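Local coordinates for uncharacterized protein Atu1656 (Agrobacterium tumefaciens, PDB 2OJH) that is of unknown function but belongs to the TolB family and folds as a six-bladed beta-propeller, at residues 194-200 / 211-217; 231-235 / 273-279; 27-32 / 262-266; 140-145 / 156-160. One frame throughout, in Å; residues are numbered along the deposited sequence.

Contact 1. Residues 194-200 / 211-217; sequences TGQMQIW and RITDSAY
W200 and R211 form an antiparallel non-hydrogen-bonded pair at the outer edge of one beta-propeller blade, and residues beyond R211 lead into strand 217-224 of the next. R211, extended to NE, lays CB 3.7 Å over the centroid of the W200 six-membered ring. The tight part continues between I199 and the backbone of I212 and T213. I199 O accepts from I212 N (2.7 Å) and T213 N, both reaching it from the same face of its plane, while I199 N gives a nearly straight bond to T213 OG1 (2.7 Å). Threonine suits this place because its hydroxyl also bonds D219 and its methyl packs against I199. Next to it, buried Q198 uses its whole amide. Q198 OE1 takes R211 NH2 and S215 N, each at 2.9 Å and each in the carbonyl plane of the glutamine, and Q198 NE2 donates to S215 OG and M197 O; a bend at chi2 (-77°) turns the group to these partners. S215 OG is held in turn by D219.

Toward solvent the fit is looser. Q196 NE2 reaches Y217 O by a bent bond (133°). The R211 guanidinium has exposed D214 on one face and, on the opposite one, exposed T194, whose CG2 lies 3.6 Å from R211 NH1.

Contact 2. Residues 231-235 / 273-279; sequences VVFVS and TMNSPNW
The indole of W279 is met by V232, whose CG1 approaches obliquely, 3.5 Å from W279 NE1 and 3.8 Å from W279 CZ2. The indole N-H is bonded to H223 O, which leaves an apolar valine a suitable neighbour for the ring. The ring of F233 has V231 O in plane at its edge and leaves from the other side of the strand toward M254, so F233 faces residues 273-279 with its backbone alone: its CA lies 4.2 Å from M274 SE. The amide of N278 sets OD1 4.0 Å from V232 CG1. That oxygen is buried without a partner in the model, whereas ND2 is bonded to A287 O.

In the propeller, strand 230-237 is the second strand of its blade, and 273-279 is the loop that passes from this blade to the last one, close to the centre of the molecule. V232 and V234, alternate residues on one face, present beta-branched methyls to that loop. Methionine, here present as selenomethionine, suits M274's place because its flexible chain can fit between them: CG starts between the backbone N and the carbonyl carbon (chi1 63°), and the chain bends at chi3. M274 SE thus comes 4.0 Å from V234 CG2 and 4.2 Å from V232 CG2, while M274 CG touches V234 CG2 at 3.9 Å.

Contact 3. Residues 27-32 / 262-266; sequences FNIRTR and ETLFD
F27, L264 and F265 pack where two propeller blades meet: strand 22-28 belongs to the closing blade, which combines N-terminal strands with the C-terminal strand 285-291, while 262-267 is the fourth strand of the blade before it. Joining the chain ends within one blade in this way is the familiar "velcro" closure of beta-propellers. L264 and F265 both pair with V251 in a classic beta bulge, which lets both consecutive side chains point to the side of residues 27-32, where regular alternation would send one away.

The phenylalanine rings are inclined at 54°, centroids 5.1 Å apart. F265 CE1 lies over one face of the F27 ring, offset toward its rim and 3.6 Å from F27 CD1; F27 extends toward it with CG anti to the backbone N (chi1 -176°). L264 works with both branches. Its CD1 meets F27 CE2 at 3.9 Å and also touches I29 CG2, whereas CD2 covers a face of the R32 guanidinium. Leucine suits a spot between an aromatic ring and an exposed charge, since one methyl can serve each.

N28 OD1 shapes the turn that brings R32 round, accepting from R30 N in an Asx turn and also from T31 N. R32 NE then bonds I29 O (2.9 Å) nearly in the guanidinium plane, which fixes how the group is rotated. Its far end forms a two-pronged salt bridge with E262 from above the carboxylate plane, the two planes 64° apart: R32 NH1 to E262 OE1 is 2.8 Å, and R32 NH2 to E262 OE2 is 3.0 Å.

Contact 4. Residues 140-145 / 156-160; sequences GKSFTY and YSMDI
The beta hairpin of strands 142-149 and 152-159 forms the middle of a four-stranded antiparallel propeller blade, and here F143 pairs with M158 and Y145 with Y156 as hydrogen-bonded pairs. F143 and M158 exchange backbone bonds, M158 N to F143 O being 2.9 Å, and I160 N carries the pairing on to K141 O. Y156 O accepts twice, from Y145 N and from T144 OG1 (2.9 Å), which reach it from opposite faces of its plane. Threonine fits because its hydroxyl, anti to the backbone N (chi1 -174°), can add this bond to the regular pattern.

One face of the sheet carries the large groups. Y156 CB sits over the Y145 ring, 3.6 Å from its centroid, while the two phenol rings are nearly parallel but slid apart, with little overlap. Selenomethionine M158 lies alongside F143, pointing the same way: its CB is over the ring face and its selenium makes an oblique Met-aromatic contact, SE to F143 CZ being 3.9 Å. Its methyl reaches on, with M158 CE 3.6 Å from Y145 OH, a hydroxyl bonded to E165. I160 CG1 comes in at the ring edge, 3.6 Å from F143 CD2. G140, with positive phi (73°), suits the turn into the strand.

This aromatic face packs on the preceding blade and the loop after it, F143 and Y145 touching I112 of strand 111-116 and F143 and M158 touching M125. The small side chains S142, T144 and S157 face the other way, against Y180 of strand 175-180 in the following blade.

How the contacts relate
Contact 2 is the core contact, wholly buried and without a hydrogen bond between its two segments, whereas contacts 1, 3 and 4 lie farther out and are partly open. Contacts 1, 2 and 3 all involve the blade that runs from strand 217-224 to strand 262-267: contact 1 leads into its first strand, contact 2 uses its second and contact 3 its fourth. They touch in turn, Y217 packing on S235 and W279 on I29. Contact 4 lies across the molecule, its centre about 30 Å from that of contact 3. It relies on strand pairing within one blade; contact 1 on a mix of backbone bonds and bonds from side-chain amide and hydroxyl groups, and contact 3 on a salt bridge beside aromatic packing.

Contact 1. Residues 194-200 / 211-217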
# COMPACT_ATOMS: atom_id res chain seq x y z
N THR A 194 4.25 -11.47 17.45
CA THR A 194 4.50 -12.91 17.68
C THR A 194 5.92 -13.33 17.35
O THR A 194 6.25 -14.51 17.44
CB THR A 194 3.55 -13.80 16.87
OG1 THR A 194 3.64 -13.46 15.48
CG2 THR A 194 2.09 -13.68 17.36
N GLY A 195 6.76 -12.40 16.91
CA GLY A 195 8.14 -12.82 16.61
C GLY A 195 8.55 -12.51 15.19
O GLY A 195 9.69 -12.12 14.94
N GLN A 196 7.61 -12.66 14.26
CA GLN A 196 7.84 -12.24 12.89
C GLN A 196 6.63 -11.46 12.43
O GLN A 196 5.59 -11.44 13.11
CB GLN A 196 8.14 -13.44 11.98
CG GLN A 196 7.03 -14.47 11.88
CD GLN A 196 7.53 -15.88 11.55
OE1 GLN A 196 8.41 -16.42 12.23
NE2 GLN A 196 6.93 -16.49 10.54
N MSE A 197 6.75 -10.76 11.31
CA MSE A 197 5.59 -10.06 10.80
C MSE A 197 4.53 -11.09 10.36
O MSE A 197 4.85 -12.06 9.65
CB MSE A 197 5.97 -9.14 9.64
CG MSE A 197 6.63 -7.82 10.04
SE MSE A 197 5.57 -6.81 11.33
CE MSE A 197 5.77 -4.95 10.83
N GLN A 198 3.30 -10.92 10.85
CA GLN A 198 2.12 -11.71 10.49
C GLN A 198 0.97 -10.76 10.23
O GLN A 198 0.99 -9.61 10.74
CB GLN A 198 1.71 -12.61 11.63
CG GLN A 198 2.84 -13.53 12.09
CD GLN A 198 3.05 -14.71 11.16
OE1 GLN A 198 2.60 -15.81 11.46
NE2 GLN A 198 3.73 -14.50 10.04
N ILE A 199 -0.01 -11.22 9.46
CA ILE A 199 -1.19 -10.40 9.18
C ILE A 199 -2.17 -10.50 10.33
O ILE A 199 -2.47 -11.59 10.85
CB ILE A 199 -1.90 -10.73 7.82
CG1 ILE A 199 -0.88 -10.81 6.67
CG2 ILE A 199 -3.00 -9.71 7.56
CD1 ILE A 199 0.01 -9.61 6.53
N TRP A 200 -2.63 -9.31 10.75
CA TRP A 200 -3.65 -9.17 11.78
C TRP A 200 -4.75 -8.26 11.22
O TRP A 200 -4.57 -7.62 10.17
CB TRP A 200 -3.05 -8.53 13.05
CG TRP A 200 -2.15 -9.48 13.86
CD1 TRP A 200 -0.89 -9.91 13.52
CD2 TRP A 200 -2.45 -10.06 15.11
NE1 TRP A 200 -0.38 -10.75 14.51
CE2 TRP A 200 -1.33 -10.85 15.50
CE3 TRP A 200 -3.56 -10.00 15.97
CZ2 TRP A 200 -1.30 -11.57 16.68
CZ3 TRP A 200 -3.53 -10.72 17.14
CH2 TRP A 200 -2.40 -11.50 17.50
N ARG A 211 -5.57 -12.42 14.83
CA ARG A 211 -4.49 -12.86 13.97
C ARG A 211 -5.08 -13.49 12.72
O ARG A 211 -6.01 -14.30 12.80
CB ARG A 211 -3.60 -13.85 14.70
CG ARG A 211 -2.28 -14.13 14.02
CD ARG A 211 -1.48 -15.09 14.84
NE ARG A 211 -0.23 -15.47 14.20
CZ ARG A 211 0.70 -16.23 14.77
NH1 ARG A 211 0.55 -16.67 16.02
NH2 ARG A 211 1.81 -16.54 14.10
N ILE A 212 -4.50 -13.16 11.56
CA ILE A 212 -4.96 -13.69 10.28
C ILE A 212 -3.99 -14.65 9.59
O ILE A 212 -4.45 -15.62 8.98
CB ILE A 212 -5.35 -12.57 9.31
CG1 ILE A 212 -6.50 -11.74 9.91
CG2 ILE A 212 -5.64 -13.14 7.91
CD1 ILE A 212 -7.85 -12.44 10.03
N THR A 213 -2.69 -14.38 9.65
CA THR A 213 -1.72 -15.41 9.22
C THR A 213 -0.96 -16.01 10.40
O THR A 213 -0.72 -15.35 11.41
CB THR A 213 -0.72 -14.91 8.15
OG1 THR A 213 0.08 -13.83 8.68
CG2 THR A 213 -1.44 -14.43 6.92
N ASP A 214 -0.59 -17.29 10.25
CA ASP A 214 0.25 -17.98 11.20
C ASP A 214 1.16 -18.78 10.29
O ASP A 214 0.80 -19.88 9.89
CB ASP A 214 -0.62 -18.90 12.04
CG ASP A 214 0.11 -19.48 13.24
OD1 ASP A 214 1.36 -19.54 13.23
OD2 ASP A 214 -0.58 -19.87 14.19
N SER A 215 2.27 -18.17 9.87
CA SER A 215 3.12 -18.74 8.82
C SER A 215 4.56 -18.83 9.27
O SER A 215 4.92 -18.26 10.30
CB SER A 215 3.05 -17.90 7.54
OG SER A 215 3.34 -16.52 7.79
N ALA A 216 5.37 -19.53 8.48
CA ALA A 216 6.81 -19.48 8.61
C ALA A 216 7.44 -18.29 7.88
O ALA A 216 8.63 -18.30 7.59
CB ALA A 216 7.44 -20.79 8.10
N TYR A 217 6.67 -17.25 7.59
CA TYR A 217 7.23 -16.13 6.82
C TYR A 217 6.98 -14.83 7.53
O TYR A 217 6.26 -14.80 8.52
CB TYR A 217 6.58 -16.03 5.44
CG TYR A 217 6.78 -17.28 4.61
CD1 TYR A 217 8.06 -17.70 4.24
CD2 TYR A 217 5.69 -18.05 4.21
CE1 TYR A 217 8.24 -18.84 3.49
CE2 TYR A 217 5.86 -19.21 3.45
CZ TYR A 217 7.15 -19.59 3.09
OH TYR A 217 7.36 -20.75 2.36

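Contact 2. Residues 231-235 / 273-279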
# COMPACT_ATOMS: atom_id res chain seq x y z
N VAL A 231 -7.44 -11.43 0.08
CA VAL A 231 -6.38 -10.52 0.48
C VAL A 231 -5.09 -10.97 -0.23
O VAL A 231 -4.70 -12.15 -0.13
CB VAL A 231 -6.15 -10.61 2.03
CG1 VAL A 231 -4.90 -9.81 2.47
CG2 VAL A 231 -7.42 -10.14 2.80
N VAL A 232 -4.42 -10.01 -0.88
CA VAL A 232 -3.09 -10.26 -1.48
C VAL A 232 -2.02 -9.66 -0.55
O VAL A 232 -2.27 -8.67 0.15
CB VAL A 232 -3.01 -9.65 -2.94
CG1 VAL A 232 -3.05 -8.14 -2.90
CG2 VAL A 232 -1.78 -10.13 -3.70
N PHE A 233 -0.84 -10.26 -0.51
CA PHE A 233 0.21 -9.80 0.39
C PHE A 233 1.52 -10.44 -0.06
O PHE A 233 1.51 -11.26 -0.97
CB PHE A 233 -0.13 -10.09 1.87
CG PHE A 233 -0.19 -11.57 2.23
CD1 PHE A 233 -1.35 -12.29 1.98
CD2 PHE A 233 0.86 -12.21 2.87
CE1 PHE A 233 -1.43 -13.65 2.33
CE2 PHE A 233 0.80 -13.58 3.19
CZ PHE A 233 -0.34 -14.28 2.92
N VAL A 234 2.63 -9.98 0.50
CA VAL A 234 3.95 -10.53 0.18
C VAL A 234 4.49 -11.30 1.38
O VAL A 234 4.38 -10.81 2.50
CB VAL A 234 4.93 -9.42 -0.15
CG1 VAL A 234 6.36 -9.95 -0.30
CG2 VAL A 234 4.51 -8.67 -1.43
N SER A 235 5.13 -12.45 1.15
CA SER A 235 5.82 -13.22 2.20
C SER A 235 7.33 -13.22 1.95
O SER A 235 7.79 -13.70 0.90
CB SER A 235 5.35 -14.68 2.22
OG SER A 235 4.09 -14.79 2.88
N THR A 273 7.21 -3.49 -4.47
CA THR A 273 6.34 -4.43 -5.19
C THR A 273 4.86 -4.02 -5.05
O THR A 273 4.14 -3.93 -6.05
CB THR A 273 6.62 -5.90 -4.74
OG1 THR A 273 7.93 -6.25 -5.17
CG2 THR A 273 5.64 -6.89 -5.34
N MSE A 274 4.40 -3.78 -3.82
CA MSE A 274 2.99 -3.42 -3.60
C MSE A 274 2.77 -2.69 -2.28
O MSE A 274 1.88 -3.08 -1.50
CB MSE A 274 2.06 -4.66 -3.70
CG MSE A 274 2.31 -5.70 -2.67
SE MSE A 274 1.05 -7.21 -2.81
CE MSE A 274 1.48 -7.73 -4.68
N ASN A 275 3.54 -1.63 -1.99
CA ASN A 275 3.37 -1.04 -0.64
C ASN A 275 1.97 -0.54 -0.39
O ASN A 275 1.46 -0.62 0.74
CB ASN A 275 4.35 0.12 -0.37
CG ASN A 275 5.75 -0.32 -0.43
OD1 ASN A 275 6.30 -0.48 -1.52
ND2 ASN A 275 6.36 -0.54 0.74
N SER A 276 1.37 0.01 -1.44
CA SER A 276 0.12 0.75 -1.31
C SER A 276 -1.07 -0.03 -1.93
O SER A 276 -0.84 -0.99 -2.70
CB SER A 276 0.26 2.10 -1.98
OG SER A 276 1.09 2.94 -1.20
N PRO A 277 -2.32 0.36 -1.60
CA PRO A 277 -3.49 -0.39 -2.10
C PRO A 277 -3.46 -0.56 -3.61
O PRO A 277 -3.42 0.44 -4.35
CB PRO A 277 -4.67 0.44 -1.64
CG PRO A 277 -4.19 1.21 -0.45
CD PRO A 277 -2.71 1.47 -0.70
N ASN A 278 -3.41 -1.82 -4.07
CA ASN A 278 -3.11 -2.06 -5.51
C ASN A 278 -4.19 -2.75 -6.40
O ASN A 278 -3.88 -3.20 -7.52
CB ASN A 278 -1.83 -2.87 -5.58
CG ASN A 278 -1.94 -4.17 -4.85
OD1 ASN A 278 -2.74 -4.30 -3.91
ND2 ASN A 278 -1.18 -5.16 -5.29
N TRP A 279 -5.43 -2.86 -5.93
CA TRP A 279 -6.44 -3.65 -6.64
C TRP A 279 -7.11 -2.77 -7.66
O TRP A 279 -7.38 -1.57 -7.40
CB TRP A 279 -7.52 -4.18 -5.67
CG TRP A 279 -7.07 -5.35 -4.81
CD1 TRP A 279 -6.53 -5.31 -3.56
CD2 TRP A 279 -7.11 -6.72 -5.19
NE1 TRP A 279 -6.24 -6.60 -3.12
CE2 TRP A 279 -6.62 -7.48 -4.11
CE3 TRP A 279 -7.56 -7.39 -6.34
CZ2 TRP A 279 -6.52 -8.88 -4.17
CZ3 TRP A 279 -7.49 -8.78 -6.38
CH2 TRP A 279 -6.96 -9.50 -5.32

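Contact 3. Residues 27-32 / 262-266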
# COMPACT_ATOMS: atom_id res chain seq x y z
N PHE A 27 -1.81 -8.82 -12.43
CA PHE A 27 -2.14 -10.23 -12.35
C PHE A 27 -3.65 -10.30 -12.12
O PHE A 27 -4.20 -9.59 -11.25
CB PHE A 27 -1.42 -10.89 -11.20
CG PHE A 27 -1.62 -12.38 -11.09
CD1 PHE A 27 -0.88 -13.24 -11.88
CD2 PHE A 27 -2.52 -12.91 -10.17
CE1 PHE A 27 -1.05 -14.64 -11.79
CE2 PHE A 27 -2.70 -14.27 -10.06
CZ PHE A 27 -1.96 -15.16 -10.87
N ASN A 28 -4.30 -11.16 -12.90
CA ASN A 28 -5.72 -11.37 -12.77
C ASN A 28 -5.91 -12.62 -11.94
O ASN A 28 -5.49 -13.70 -12.33
CB ASN A 28 -6.37 -11.49 -14.16
CG ASN A 28 -7.89 -11.69 -14.09
OD1 ASN A 28 -8.37 -12.57 -13.37
ND2 ASN A 28 -8.65 -10.89 -14.85
N ILE A 29 -6.52 -12.48 -10.76
CA ILE A 29 -6.69 -13.63 -9.88
C ILE A 29 -7.80 -14.60 -10.30
O ILE A 29 -7.86 -15.72 -9.81
CB ILE A 29 -6.89 -13.21 -8.39
CG1 ILE A 29 -8.23 -12.47 -8.19
CG2 ILE A 29 -5.68 -12.41 -7.86
CD1 ILE A 29 -8.77 -12.57 -6.69
N ARG A 30 -8.68 -14.17 -11.21
CA ARG A 30 -9.74 -15.05 -11.70
C ARG A 30 -9.24 -16.00 -12.80
O ARG A 30 -9.50 -17.20 -12.76
CB ARG A 30 -10.92 -14.20 -12.21
CG ARG A 30 -11.42 -13.16 -11.20
CD ARG A 30 -11.70 -13.78 -9.82
NE ARG A 30 -12.15 -12.76 -8.87
CZ ARG A 30 -12.30 -12.95 -7.57
NH1 ARG A 30 -12.04 -14.13 -7.02
NH2 ARG A 30 -12.72 -11.95 -6.81
N THR A 31 -8.53 -15.45 -13.77
CA THR A 31 -8.03 -16.21 -14.93
C THR A 31 -6.59 -16.69 -14.69
O THR A 31 -6.09 -17.54 -15.42
CB THR A 31 -8.02 -15.34 -16.17
OG1 THR A 31 -7.11 -14.26 -15.96
CG2 THR A 31 -9.42 -14.76 -16.47
N ARG A 32 -5.95 -16.13 -13.66
CA ARG A 32 -4.57 -16.42 -13.28
C ARG A 32 -3.58 -16.08 -14.41
O ARG A 32 -2.58 -16.76 -14.61
CB ARG A 32 -4.43 -17.86 -12.75
CG ARG A 32 -5.29 -18.16 -11.49
CD ARG A 32 -4.75 -17.43 -10.27
NE ARG A 32 -5.63 -17.45 -9.10
CZ ARG A 32 -5.44 -18.21 -8.03
NH1 ARG A 32 -4.41 -19.05 -7.98
NH2 ARG A 32 -6.29 -18.14 -7.01
N GLU A 262 -2.39 -19.25 -0.62
CA GLU A 262 -1.69 -19.82 -1.76
C GLU A 262 -0.63 -18.86 -2.26
O GLU A 262 -0.73 -17.65 -2.05
CB GLU A 262 -2.68 -20.17 -2.88
CG GLU A 262 -3.44 -18.97 -3.46
CD GLU A 262 -4.54 -19.41 -4.42
OE1 GLU A 262 -4.23 -20.15 -5.38
OE2 GLU A 262 -5.72 -19.05 -4.19
N THR A 263 0.39 -19.41 -2.91
CA THR A 263 1.38 -18.59 -3.62
C THR A 263 0.90 -18.37 -5.04
O THR A 263 0.70 -19.31 -5.80
CB THR A 263 2.76 -19.28 -3.63
OG1 THR A 263 3.17 -19.48 -2.27
CG2 THR A 263 3.81 -18.40 -4.31
N LEU A 264 0.66 -17.11 -5.40
CA LEU A 264 0.29 -16.80 -6.76
C LEU A 264 1.53 -16.93 -7.65
O LEU A 264 1.48 -17.59 -8.68
CB LEU A 264 -0.31 -15.38 -6.83
CG LEU A 264 -1.62 -15.27 -6.07
CD1 LEU A 264 -2.18 -13.81 -6.24
CD2 LEU A 264 -2.67 -16.30 -6.52
N PHE A 265 2.64 -16.29 -7.27
CA PHE A 265 3.90 -16.45 -8.02
C PHE A 265 5.09 -16.06 -7.14
O PHE A 265 4.90 -15.35 -6.17
CB PHE A 265 3.87 -15.63 -9.31
CG PHE A 265 3.32 -14.24 -9.14
CD1 PHE A 265 1.96 -14.00 -9.28
CD2 PHE A 265 4.16 -13.17 -8.84
CE1 PHE A 265 1.44 -12.71 -9.13
CE2 PHE A 265 3.66 -11.87 -8.69
CZ PHE A 265 2.29 -11.66 -8.83
N ASP A 266 6.28 -16.57 -7.47
CA ASP A 266 7.54 -16.06 -6.93
C ASP A 266 7.88 -14.74 -7.61
O ASP A 266 7.45 -14.49 -8.75
CB ASP A 266 8.68 -17.01 -7.20
CG ASP A 266 8.52 -18.34 -6.48
OD1 ASP A 266 7.76 -18.41 -5.49
OD2 ASP A 266 9.17 -19.32 -6.90

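Contact 4. Residues 140-145 / 156-160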
# COMPACT_ATOMS: atom_id res chain seq x y z
N GLY A 140 -14.82 6.98 1.96
CA GLY A 140 -13.97 8.13 1.63
C GLY A 140 -13.72 9.16 2.72
O GLY A 140 -12.94 10.10 2.52
N LYS A 141 -14.35 9.00 3.88
CA LYS A 141 -14.32 10.03 4.92
C LYS A 141 -13.09 9.93 5.83
O LYS A 141 -12.74 10.89 6.53
CB LYS A 141 -15.60 9.98 5.75
CG LYS A 141 -16.89 10.19 4.96
CD LYS A 141 -18.05 10.36 5.94
CE LYS A 141 -19.38 10.64 5.24
NZ LYS A 141 -19.90 9.43 4.51
N SER A 142 -12.42 8.78 5.82
CA SER A 142 -11.32 8.56 6.76
C SER A 142 -10.17 7.86 6.04
O SER A 142 -10.36 7.32 4.95
CB SER A 142 -11.78 7.67 7.91
OG SER A 142 -12.76 8.32 8.69
N PHE A 143 -8.97 7.91 6.61
CA PHE A 143 -7.88 7.08 6.10
C PHE A 143 -7.09 6.48 7.24
O PHE A 143 -7.18 6.91 8.40
CB PHE A 143 -6.97 7.85 5.13
CG PHE A 143 -6.28 9.06 5.74
CD1 PHE A 143 -5.11 8.92 6.48
CD2 PHE A 143 -6.81 10.35 5.56
CE1 PHE A 143 -4.47 10.03 7.04
CE2 PHE A 143 -6.16 11.46 6.12
CZ PHE A 143 -4.99 11.29 6.86
N THR A 144 -6.33 5.44 6.93
CA THR A 144 -5.57 4.76 7.95
C THR A 144 -4.08 4.82 7.61
O THR A 144 -3.72 4.97 6.42
CB THR A 144 -6.08 3.31 8.12
OG1 THR A 144 -5.43 2.68 9.22
CG2 THR A 144 -5.84 2.49 6.84
N TYR A 145 -3.22 4.68 8.62
CA TYR A 145 -1.78 4.88 8.41
C TYR A 145 -0.93 4.30 9.50
O TYR A 145 -1.43 3.93 10.59
CB TYR A 145 -1.45 6.38 8.25
CG TYR A 145 -1.89 7.32 9.38
CD1 TYR A 145 -3.22 7.74 9.50
CD2 TYR A 145 -0.95 7.86 10.26
CE1 TYR A 145 -3.61 8.60 10.52
CE2 TYR A 145 -1.32 8.73 11.26
CZ TYR A 145 -2.67 9.11 11.39
OH TYR A 145 -3.06 10.01 12.37
N TYR A 156 -3.12 3.94 12.99
CA TYR A 156 -3.93 5.10 13.33
C TYR A 156 -4.97 5.26 12.24
O TYR A 156 -4.79 4.75 11.12
CB TYR A 156 -3.09 6.39 13.37
CG TYR A 156 -2.16 6.47 14.53
CD1 TYR A 156 -2.55 7.08 15.72
CD2 TYR A 156 -0.89 5.87 14.48
CE1 TYR A 156 -1.70 7.09 16.83
CE2 TYR A 156 -0.05 5.88 15.59
CZ TYR A 156 -0.46 6.49 16.75
OH TYR A 156 0.37 6.52 17.84
N SER A 157 -6.04 6.00 12.53
CA SER A 157 -6.91 6.45 11.49
C SER A 157 -7.22 7.93 11.72
O SER A 157 -7.06 8.44 12.84
CB SER A 157 -8.20 5.62 11.45
OG SER A 157 -8.93 5.79 12.64
N MSE A 158 -7.59 8.63 10.67
CA MSE A 158 -7.94 10.04 10.82
C MSE A 158 -9.21 10.29 10.07
O MSE A 158 -9.42 9.75 8.99
CB MSE A 158 -6.82 10.95 10.32
CG MSE A 158 -7.22 12.43 10.17
SE MSE A 158 -5.65 13.56 10.00
CE MSE A 158 -4.72 13.13 11.64
N ASP A 159 -10.07 11.11 10.67
CA ASP A 159 -11.23 11.66 10.00
C ASP A 159 -10.77 12.90 9.24
O ASP A 159 -10.26 13.86 9.82
CB ASP A 159 -12.30 11.97 11.07
CG ASP A 159 -13.54 12.63 10.48
OD1 ASP A 159 -13.50 13.86 10.24
OD2 ASP A 159 -14.54 11.91 10.27
N ILE A 160 -10.95 12.88 7.93
CA ILE A 160 -10.46 13.95 7.06
C ILE A 160 -11.04 15.34 7.35
O ILE A 160 -10.30 16.34 7.37
CB ILE A 160 -10.65 13.58 5.58
CG1 ILE A 160 -9.78 12.37 5.23
CG2 ILE A 160 -10.30 14.72 4.66
CD1 ILE A 160 -10.16 11.80 3.90